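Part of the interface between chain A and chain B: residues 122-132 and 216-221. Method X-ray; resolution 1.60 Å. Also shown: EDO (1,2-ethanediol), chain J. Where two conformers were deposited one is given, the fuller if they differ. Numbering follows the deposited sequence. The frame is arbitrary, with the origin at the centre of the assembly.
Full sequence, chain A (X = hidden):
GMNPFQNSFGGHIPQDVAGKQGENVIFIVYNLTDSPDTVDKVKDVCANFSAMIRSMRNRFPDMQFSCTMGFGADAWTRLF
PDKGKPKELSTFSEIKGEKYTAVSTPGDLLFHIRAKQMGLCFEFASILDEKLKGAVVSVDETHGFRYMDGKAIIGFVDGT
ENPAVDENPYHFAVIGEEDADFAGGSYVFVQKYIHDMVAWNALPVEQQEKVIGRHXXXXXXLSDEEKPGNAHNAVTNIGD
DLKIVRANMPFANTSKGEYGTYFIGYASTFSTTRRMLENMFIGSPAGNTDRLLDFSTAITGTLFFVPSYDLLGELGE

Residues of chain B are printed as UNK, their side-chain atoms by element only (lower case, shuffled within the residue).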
# COMPACT_ATOMS: atom_id res chain seq x y z
N PHE A 122 11.09 16.33 -8.70
CA PHE A 122 10.94 17.45 -9.62
C PHE A 122 10.52 18.71 -8.89
O PHE A 122 11.05 19.77 -9.13
CB PHE A 122 9.90 17.14 -10.73
CG PHE A 122 9.39 18.35 -11.42
CD1 PHE A 122 10.15 18.99 -12.37
CD2 PHE A 122 8.17 18.92 -11.05
CE1 PHE A 122 9.71 20.15 -12.96
CE2 PHE A 122 7.70 20.07 -11.67
CZ PHE A 122 8.49 20.70 -12.60
N GLU A 123 9.56 18.59 -7.99
CA GLU A 123 9.05 19.75 -7.27
C GLU A 123 10.20 20.48 -6.55
O GLU A 123 10.39 21.70 -6.70
CB GLU A 123 7.98 19.30 -6.26
CG GLU A 123 7.49 20.38 -5.31
CD GLU A 123 6.48 21.27 -5.93
OE1 GLU A 123 6.44 21.35 -7.18
OE2 GLU A 123 5.67 21.85 -5.17
N PHE A 124 10.97 19.74 -5.79
CA PHE A 124 12.08 20.28 -5.04
C PHE A 124 13.12 20.90 -5.99
O PHE A 124 13.56 22.02 -5.79
CB PHE A 124 12.73 19.16 -4.21
CG PHE A 124 13.64 19.66 -3.09
CD1 PHE A 124 14.95 19.97 -3.35
CD2 PHE A 124 13.15 19.80 -1.77
CE1 PHE A 124 15.79 20.38 -2.33
CE2 PHE A 124 13.98 20.20 -0.77
CZ PHE A 124 15.31 20.48 -1.03
N ALA A 125 13.46 20.18 -7.04
CA ALA A 125 14.43 20.65 -7.99
C ALA A 125 13.98 21.94 -8.70
O ALA A 125 14.80 22.80 -8.98
CB ALA A 125 14.76 19.55 -9.01
N SER A 126 12.68 22.08 -8.97
CA SER A 126 12.18 23.26 -9.63
C SER A 126 12.32 24.49 -8.73
O SER A 126 12.62 25.58 -9.20
CB SER A 126 10.71 23.07 -10.07
OG SER A 126 9.81 23.13 -8.98
N ILE A 127 12.15 24.29 -7.43
CA ILE A 127 12.29 25.39 -6.49
C ILE A 127 13.78 25.81 -6.40
O ILE A 127 14.08 26.99 -6.38
CB ILE A 127 11.69 25.04 -5.13
CG1 ILE A 127 10.15 24.89 -5.27
CG2 ILE A 127 12.03 26.11 -4.11
CD1 ILE A 127 9.50 24.15 -4.15
N LEU A 128 14.68 24.82 -6.44
CA LEU A 128 16.14 25.11 -6.49
C LEU A 128 16.47 25.93 -7.75
O LEU A 128 17.22 26.90 -7.69
CB LEU A 128 16.96 23.82 -6.49
CG LEU A 128 16.93 22.99 -5.22
CD1 LEU A 128 17.68 21.67 -5.45
CD2 LEU A 128 17.52 23.74 -4.05
N ASP A 129 15.88 25.54 -8.88
CA ASP A 129 16.08 26.25 -10.15
C ASP A 129 15.69 27.72 -9.99
O ASP A 129 16.44 28.62 -10.38
CB ASP A 129 15.25 25.57 -11.25
CG ASP A 129 15.35 26.30 -12.61
OD1 ASP A 129 16.46 26.76 -13.00
OD2 ASP A 129 14.30 26.34 -13.34
N GLU A 130 14.52 27.95 -9.42
CA GLU A 130 14.01 29.30 -9.20
C GLU A 130 14.89 30.10 -8.25
O GLU A 130 15.22 31.26 -8.52
CB GLU A 130 12.58 29.24 -8.64
CG GLU A 130 11.55 28.74 -9.65
CD GLU A 130 10.23 28.28 -9.00
OE1 GLU A 130 10.09 28.36 -7.74
OE2 GLU A 130 9.35 27.80 -9.75
N LYS A 131 15.28 29.49 -7.14
CA LYS A 131 16.07 30.19 -6.14
C LYS A 131 17.49 30.49 -6.61
O LYS A 131 18.10 31.49 -6.18
CB LYS A 131 16.12 29.37 -4.84
CG LYS A 131 14.85 29.40 -4.02
CD LYS A 131 15.06 28.58 -2.69
CE LYS A 131 13.86 28.65 -1.78
NZ LYS A 131 13.61 30.03 -1.33
N LEU A 132 18.02 29.66 -7.50
CA LEU A 132 19.41 29.81 -7.93
C LEU A 132 19.54 30.47 -9.30
O LEU A 132 20.65 30.58 -9.82
CB LEU A 132 20.10 28.44 -7.97
CG LEU A 132 20.30 27.79 -6.59
CD1 LEU A 132 20.69 26.32 -6.72
CD2 LEU A 132 21.34 28.56 -5.79
N UNK B 216 0.70 29.53 -1.99
CA UNK B 216 -0.37 28.59 -1.85
C UNK B 216 -0.06 27.24 -2.48
O UNK B 216 -0.38 26.19 -1.91
c UNK B 216 -1.67 29.16 -2.45
c UNK B 216 -2.92 28.32 -2.09
n UNK B 216 -6.73 29.06 -2.26
c UNK B 216 -4.19 29.03 -2.47
c UNK B 216 -5.44 28.29 -1.97
N UNK B 217 0.53 27.29 -3.67
CA UNK B 217 0.79 26.10 -4.47
C UNK B 217 1.95 25.28 -3.89
O UNK B 217 1.78 24.11 -3.52
c UNK B 217 0.42 23.67 -8.36
c UNK B 217 1.12 26.50 -5.93
c UNK B 217 1.32 25.34 -6.85
c UNK B 217 2.77 23.75 -7.94
c UNK B 217 1.69 23.17 -8.57
c UNK B 217 2.58 24.84 -7.09
c UNK B 217 0.24 24.76 -7.50
N UNK B 218 3.08 25.92 -3.76
CA UNK B 218 4.35 25.20 -3.45
C UNK B 218 4.81 25.30 -1.99
O UNK B 218 5.86 24.74 -1.63
c UNK B 218 5.85 27.12 -4.20
n UNK B 218 6.60 27.66 -5.16
o UNK B 218 5.52 27.75 -3.17
c UNK B 218 5.46 25.66 -4.39
N UNK B 219 4.03 25.99 -1.15
CA UNK B 219 4.31 26.06 0.31
C UNK B 219 5.65 26.74 0.64
O UNK B 219 6.11 26.65 1.76
c UNK B 219 4.32 24.68 2.48
c UNK B 219 4.27 24.65 0.93
o UNK B 219 4.99 23.80 3.07
o UNK B 219 3.65 25.55 3.09
N UNK B 220 6.21 27.47 -0.30
CA UNK B 220 7.44 28.23 -0.06
C UNK B 220 7.12 29.51 0.71
O UNK B 220 6.18 30.22 0.38
c UNK B 220 9.36 29.49 -1.12
c UNK B 220 8.17 28.58 -1.38
c UNK B 220 8.63 27.29 -2.10
N UNK B 221 7.88 29.76 1.77
CA UNK B 221 7.67 30.93 2.60
C UNK B 221 7.89 32.19 1.79
O UNK B 221 8.79 32.24 0.96
o UNK B 221 10.32 31.05 5.92
o UNK B 221 9.35 32.81 6.80
c UNK B 221 9.40 31.91 5.95
c UNK B 221 8.31 31.85 4.87
c UNK B 221 8.63 30.89 3.79
C1 EDO J . 19.07 28.19 -15.63
O1 EDO J . 20.05 27.18 -15.92
C2 EDO J . 17.70 27.60 -15.80
O2 EDO J . 16.72 28.32 -15.06
O HOH W 1 2.67 21.58 -5.71

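Position 216 of chain B carries four carbons in a row ending in a nitrogen, and none of them reaches the helix of chain A. The unbranched chain belongs to lysine. Lys B216 is fully extended, with all four chi angles in t; a long charged chain suits this partly exposed site, where its amine is hydrogen-bonded elsewhere in the structure.

Position 217 has one carbon followed by a ring of six carbons, with no heteroatom, and a ring carbon comes near the carboxylate of Glu A123. It is phenylalanine. The CA-to-CB bond of Phe B217 points sideways, yet the ring is long enough to come nearer, bringing CE2 to 4.4 Å from OE2 of Glu A123. The approach to the ring is oblique and the contact is loose. A water joins the same two residues: it donates to OE2 of Glu A123 at 3.1 Å and, weakly, to the backbone O of Phe B217 at 3.5 Å.

Position 218 shows two carbons, the second bearing one oxygen and one nitrogen. Its CB points toward the helix, 3.9 Å from OE2 of Glu A123 and 4.3 Å from CD1 of Ile A127. This is a short amide, asparagine. The amide of Asn B218 serves its own loop: OD1 accepts a hydrogen bond from the backbone N of position 220, 3.0 Å away, and a short side chain in rotamer p can reach that N two residues further on. ND2 lies 4.4 Å from OE1 of Glu A130, too far for a hydrogen bond.

Position 219 has two carbons, the second bearing two oxygens, and touches nothing on the helix: a carboxylate on a short stem, hence aspartate. Asp B219 has positive phi (63°) and points sideways; the carboxylate suits its buried place because both oxygens find hydrogen bonds outside the two stretches.

Position 220 has three carbons, one carrying the other two, and meets Ile A127 and Lys A131. The beta-branched pattern is that of valine. Val B220 points toward the helix and places CG2 3.8 Å from CD1 of Ile A127, while CG1 lies 4.3 Å from NZ of Lys A131. A compact apolar side chain suits a place beside isoleucine.

Position 221 has three carbons, the third bearing two oxygens, stays clear of the helix, and is glutamate. The CA-to-CB bond of Glu B221 points sideways; a charged chain suits this partly exposed place, with OE2 hydrogen-bonded elsewhere.

The contact is small, 215 Å² in all, and no direct hydrogen bond crosses it. Glu A123, Ile A127, Glu A130 and Lys A131 recur at the spacing that gathers side chains along one side of a helix. Against them the loop packs Asn B218 and Val B220, with Ile A127 touching both, and the water supplies a polar link beside Phe B217.

Chain B 216-221: KFNDVE
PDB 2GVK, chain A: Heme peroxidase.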